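PDB 3NFQ: transcription factor IWS1 from Saccharomyces cerevisiae, which takes part in regulating RNA polymerase II transcription, may act both in recruiting TBP and after its recruitment, and interacts with SPT6. Local coordinates for residues I83-L88 / I126-S131. Sequence-based numbering, arbitrary orientation.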
ATOM      1  N   ILE A  83      -4.726   1.195   0.951  1.00 12.24           N
ATOM      2  CA  ILE A  83      -5.812   1.156  -0.075  1.00 12.92           C
ATOM      3  C   ILE A  83      -5.400   0.332  -1.319  1.00 12.89           C
ATOM      4  O   ILE A  83      -6.204  -0.408  -1.898  1.00 12.01           O
ATOM      5  CB  ILE A  83      -6.179   2.600  -0.501  1.00 15.00           C
ATOM      6  CG1 ILE A  83      -7.010   3.226   0.617  1.00 15.85           C
ATOM      7  CG2 ILE A  83      -7.078   2.623  -1.771  1.00 16.07           C
ATOM      8  CD1 ILE A  83      -7.057   4.781   0.501  1.00 21.75           C
ATOM      9  N   TRP A  84      -4.143   0.475  -1.753  1.00 12.28           N
ATOM     10  CA  TRP A  84      -3.667  -0.401  -2.828  1.00 12.38           C
ATOM     11  C   TRP A  84      -3.707  -1.895  -2.495  1.00 12.71           C
ATOM     12  O   TRP A  84      -4.030  -2.701  -3.354  1.00 13.36           O
ATOM     13  CB  TRP A  84      -2.257   0.006  -3.293  1.00 12.69           C
ATOM     14  CG  TRP A  84      -2.247   1.240  -4.095  1.00 13.99           C
ATOM     15  CD1 TRP A  84      -3.164   2.252  -4.078  1.00 15.14           C
ATOM     16  CD2 TRP A  84      -1.242   1.620  -5.021  1.00 12.59           C
ATOM     17  NE1 TRP A  84      -2.769   3.258  -4.922  1.00 13.32           N
ATOM     18  CE2 TRP A  84      -1.607   2.882  -5.535  1.00 17.29           C
ATOM     19  CE3 TRP A  84      -0.077   1.009  -5.489  1.00 15.50           C
ATOM     20  CZ2 TRP A  84      -0.872   3.535  -6.476  1.00 12.84           C
ATOM     21  CZ3 TRP A  84       0.695   1.685  -6.431  1.00 12.74           C
ATOM     22  CH2 TRP A  84       0.303   2.925  -6.917  1.00 14.83           C
ATOM     23  N   LEU A  85      -3.437  -2.273  -1.242  1.00 13.46           N
ATOM     24  CA  LEU A  85      -3.299  -3.695  -0.881  1.00 12.11           C
ATOM     25  C   LEU A  85      -4.643  -4.311  -0.536  1.00 12.44           C
ATOM     26  O   LEU A  85      -4.814  -5.524  -0.631  1.00 12.19           O
ATOM     27  CB  LEU A  85      -2.382  -3.785   0.355  1.00 10.26           C
ATOM     28  CG  LEU A  85      -0.872  -3.580   0.031  1.00 13.05           C
ATOM     29  CD1 LEU A  85      -0.049  -3.496   1.313  1.00 12.84           C
ATOM     30  CD2 LEU A  85      -0.393  -4.699  -0.883  1.00 10.87           C
ATOM     31  N   GLU A  86      -5.573  -3.487  -0.082  1.00 14.21           N
ATOM     32  CA  GLU A  86      -6.777  -4.066   0.520  1.00 15.91           C
ATOM     33  C   GLU A  86      -7.626  -4.837  -0.466  1.00 16.00           C
ATOM     34  O   GLU A  86      -7.716  -4.491  -1.664  1.00 16.27           O
ATOM     35  CB  GLU A  86      -7.611  -2.975   1.247  1.00 14.83           C
ATOM     36  CG  GLU A  86      -8.507  -2.177   0.394  1.00 17.71           C
ATOM     37  CD  GLU A  86      -9.047  -0.902   1.092  1.00 19.50           C
ATOM     38  OE1 GLU A  86      -8.986  -0.820   2.322  1.00 22.55           O
ATOM     39  OE2 GLU A  86      -9.540   0.012   0.393  1.00 25.33           O
ATOM     40  N   PRO A  87      -8.273  -5.907   0.027  1.00 15.63           N
ATOM     41  CA  PRO A  87      -9.108  -6.707  -0.835  1.00 15.37           C
ATOM     42  C   PRO A  87     -10.360  -5.964  -1.191  1.00 16.18           C
ATOM     43  O   PRO A  87     -10.859  -5.142  -0.404  1.00 15.86           O
ATOM     44  CB  PRO A  87      -9.464  -7.948   0.020  1.00 15.78           C
ATOM     45  CG  PRO A  87      -9.204  -7.550   1.386  1.00 14.90           C
ATOM     46  CD  PRO A  87      -8.142  -6.477   1.382  1.00 14.47           C
ATOM     47  N   LEU A  88     -10.907  -6.308  -2.345  1.00 17.63           N
ATOM     48  CA  LEU A  88     -12.191  -5.759  -2.736  1.00 19.66           C
ATOM     49  C   LEU A  88     -13.208  -6.612  -1.988  1.00 18.90           C
ATOM     50  O   LEU A  88     -12.851  -7.636  -1.414  1.00 20.09           O
ATOM     51  CB  LEU A  88     -12.420  -5.937  -4.232  1.00 19.67           C
ATOM     52  CG  LEU A  88     -11.384  -5.230  -5.160  1.00 21.40           C
ATOM     53  CD1 LEU A  88     -11.845  -5.463  -6.574  1.00 27.47           C
ATOM     54  CD2 LEU A  88     -11.391  -3.798  -4.890  1.00 24.07           C
ATOM     55  N   ILE A 126      -2.947  -8.256   8.388  1.00 16.70           N
ATOM     56  CA  ILE A 126      -3.475  -9.470   9.012  1.00 18.56           C
ATOM     57  C   ILE A 126      -4.250 -10.323   7.985  1.00 18.67           C
ATOM     58  O   ILE A 126      -4.078 -11.542   7.912  1.00 18.60           O
ATOM     59  CB  ILE A 126      -4.341  -9.133  10.269  1.00 17.99           C
ATOM     60  CG1 ILE A 126      -3.427  -8.617  11.395  1.00 20.64           C
ATOM     61  CG2 ILE A 126      -5.146 -10.395  10.736  1.00 20.04           C
ATOM     62  CD1 ILE A 126      -4.106  -7.936  12.560  1.00 21.83           C
ATOM     63  N   PHE A 127      -5.103  -9.688   7.175  1.00 16.69           N
ATOM     64  CA  PHE A 127      -5.848 -10.383   6.152  1.00 16.42           C
ATOM     65  C   PHE A 127      -4.892 -11.157   5.199  1.00 15.91           C
ATOM     66  O   PHE A 127      -5.156 -12.298   4.780  1.00 16.02           O
ATOM     67  CB  PHE A 127      -6.693  -9.356   5.341  1.00 16.99           C
ATOM     68  CG  PHE A 127      -7.317  -9.939   4.098  1.00 21.07           C
ATOM     69  CD1 PHE A 127      -8.580 -10.538   4.113  1.00 20.21           C
ATOM     70  CD2 PHE A 127      -6.630  -9.926   2.899  1.00 22.32           C
ATOM     71  CE1 PHE A 127      -9.138 -11.119   2.943  1.00 18.32           C
ATOM     72  CE2 PHE A 127      -7.198 -10.485   1.752  1.00 21.20           C
ATOM     73  CZ  PHE A 127      -8.413 -11.067   1.757  1.00 24.05           C
ATOM     74  N   TYR A 128      -3.752 -10.554   4.894  1.00 15.55           N
ATOM     75  CA  TYR A 128      -2.772 -11.236   4.001  1.00 15.99           C
ATOM     76  C   TYR A 128      -2.208 -12.535   4.660  1.00 17.70           C
ATOM     77  O   TYR A 128      -1.857 -13.497   3.961  1.00 16.00           O
ATOM     78  CB  TYR A 128      -1.642 -10.284   3.655  1.00 16.01           C
ATOM     79  CG  TYR A 128      -1.960  -9.533   2.365  1.00 16.86           C
ATOM     80  CD1 TYR A 128      -2.857  -8.470   2.384  1.00 16.60           C
ATOM     81  CD2 TYR A 128      -1.376  -9.888   1.135  1.00 16.50           C
ATOM     82  CE1 TYR A 128      -3.180  -7.750   1.194  1.00 14.68           C
ATOM     83  CE2 TYR A 128      -1.684  -9.157  -0.064  1.00 14.64           C
ATOM     84  CZ  TYR A 128      -2.604  -8.083  -0.005  1.00 17.02           C
ATOM     85  OH  TYR A 128      -2.984  -7.341  -1.110  1.00 16.27           O
ATOM     86  N   THR A 129      -2.155 -12.548   5.998  1.00 19.65           N
ATOM     87  CA  THR A 129      -1.642 -13.748   6.724  1.00 21.48           C
ATOM     88  C   THR A 129      -2.579 -14.945   6.648  1.00 23.85           C
ATOM     89  O   THR A 129      -2.124 -16.113   6.793  1.00 24.35           O
ATOM     90  CB  THR A 129      -1.310 -13.472   8.190  1.00 20.64           C
ATOM     91  OG1 THR A 129      -2.531 -13.321   8.952  1.00 19.17           O
ATOM     92  CG2 THR A 129      -0.429 -12.251   8.347  1.00 19.93           C
ATOM     93  N   LYS A 130      -3.854 -14.655   6.373  1.00 25.38           N
ATOM     94  CA  LYS A 130      -4.978 -15.630   6.366  1.00 27.98           C
ATOM     95  C   LYS A 130      -5.597 -15.995   5.013  1.00 28.54           C
ATOM     96  O   LYS A 130      -6.059 -17.135   4.829  1.00 29.20           O
ATOM     97  CB  LYS A 130      -6.131 -15.080   7.218  1.00 29.43           C
ATOM     98  CG  LYS A 130      -5.879 -15.017   8.727  1.00 32.83           C
ATOM     99  CD  LYS A 130      -7.079 -14.255   9.283  1.00 38.94           C
ATOM    100  CE  LYS A 130      -6.935 -13.780  10.731  1.00 43.02           C
ATOM    101  NZ  LYS A 130      -8.120 -12.883  11.044  1.00 46.02           N
ATOM    102  N   SER A 131      -5.640 -15.057   4.055  1.00 27.48           N
ATOM    103  CA  SER A 131      -6.374 -15.284   2.817  1.00 26.63           C
ATOM    104  C   SER A 131      -5.762 -16.413   2.034  1.00 27.96           C
ATOM    105  O   SER A 131      -4.534 -16.452   1.819  1.00 26.63           O
ATOM    106  CB  SER A 131      -6.440 -14.014   1.955  1.00 27.24           C
ATOM    107  OG  SER A 131      -6.608 -14.324   0.566  1.00 24.49           O
TER
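Helix 77-85 runs out at L85, E86 and P87 continue in extended form, and the last turns of helix 121-130 offer F127 and Y128 to this C-terminal end. The main polar link is a hydrogen bond of 2.6 Å from Y128 OH to L85 O; the hydroxyl lies in the carbonyl plane on a lone pair, with a C=O...OH angle of 127°, and the oxygen in turn sits at the edge of the tyrosine ring. L85 crosses that side chain at about a right angle, its CD2 3.7 Å from Y128 OH and its CB 4.1 Å from Y128 CE1. Further along, P87 meets one face of F127 with its pyrrolidine tilted, CG over the centre, CB nearly as low and N and CA raised, a CH-pi contact in which CG stands 3.6 Å from the ring centroid, just 12° off the normal. With CG anti to the backbone N (chi1 170°), the phenyl ring reaches out to the proline. An alanine in place of F127 has no ring to offer, and a gap would probably open between P87 and helix 121-130. F103 meets Y128 edge-to-face, and L93 touches both aromatic residues. Within the TFIIS N-terminal-like helical domain, the contact thus illustrates how a helix end can be tied down: a tyrosine hydroxyl takes up the carbonyl of the last helical residue, while an aromatic face receives the proline that follows.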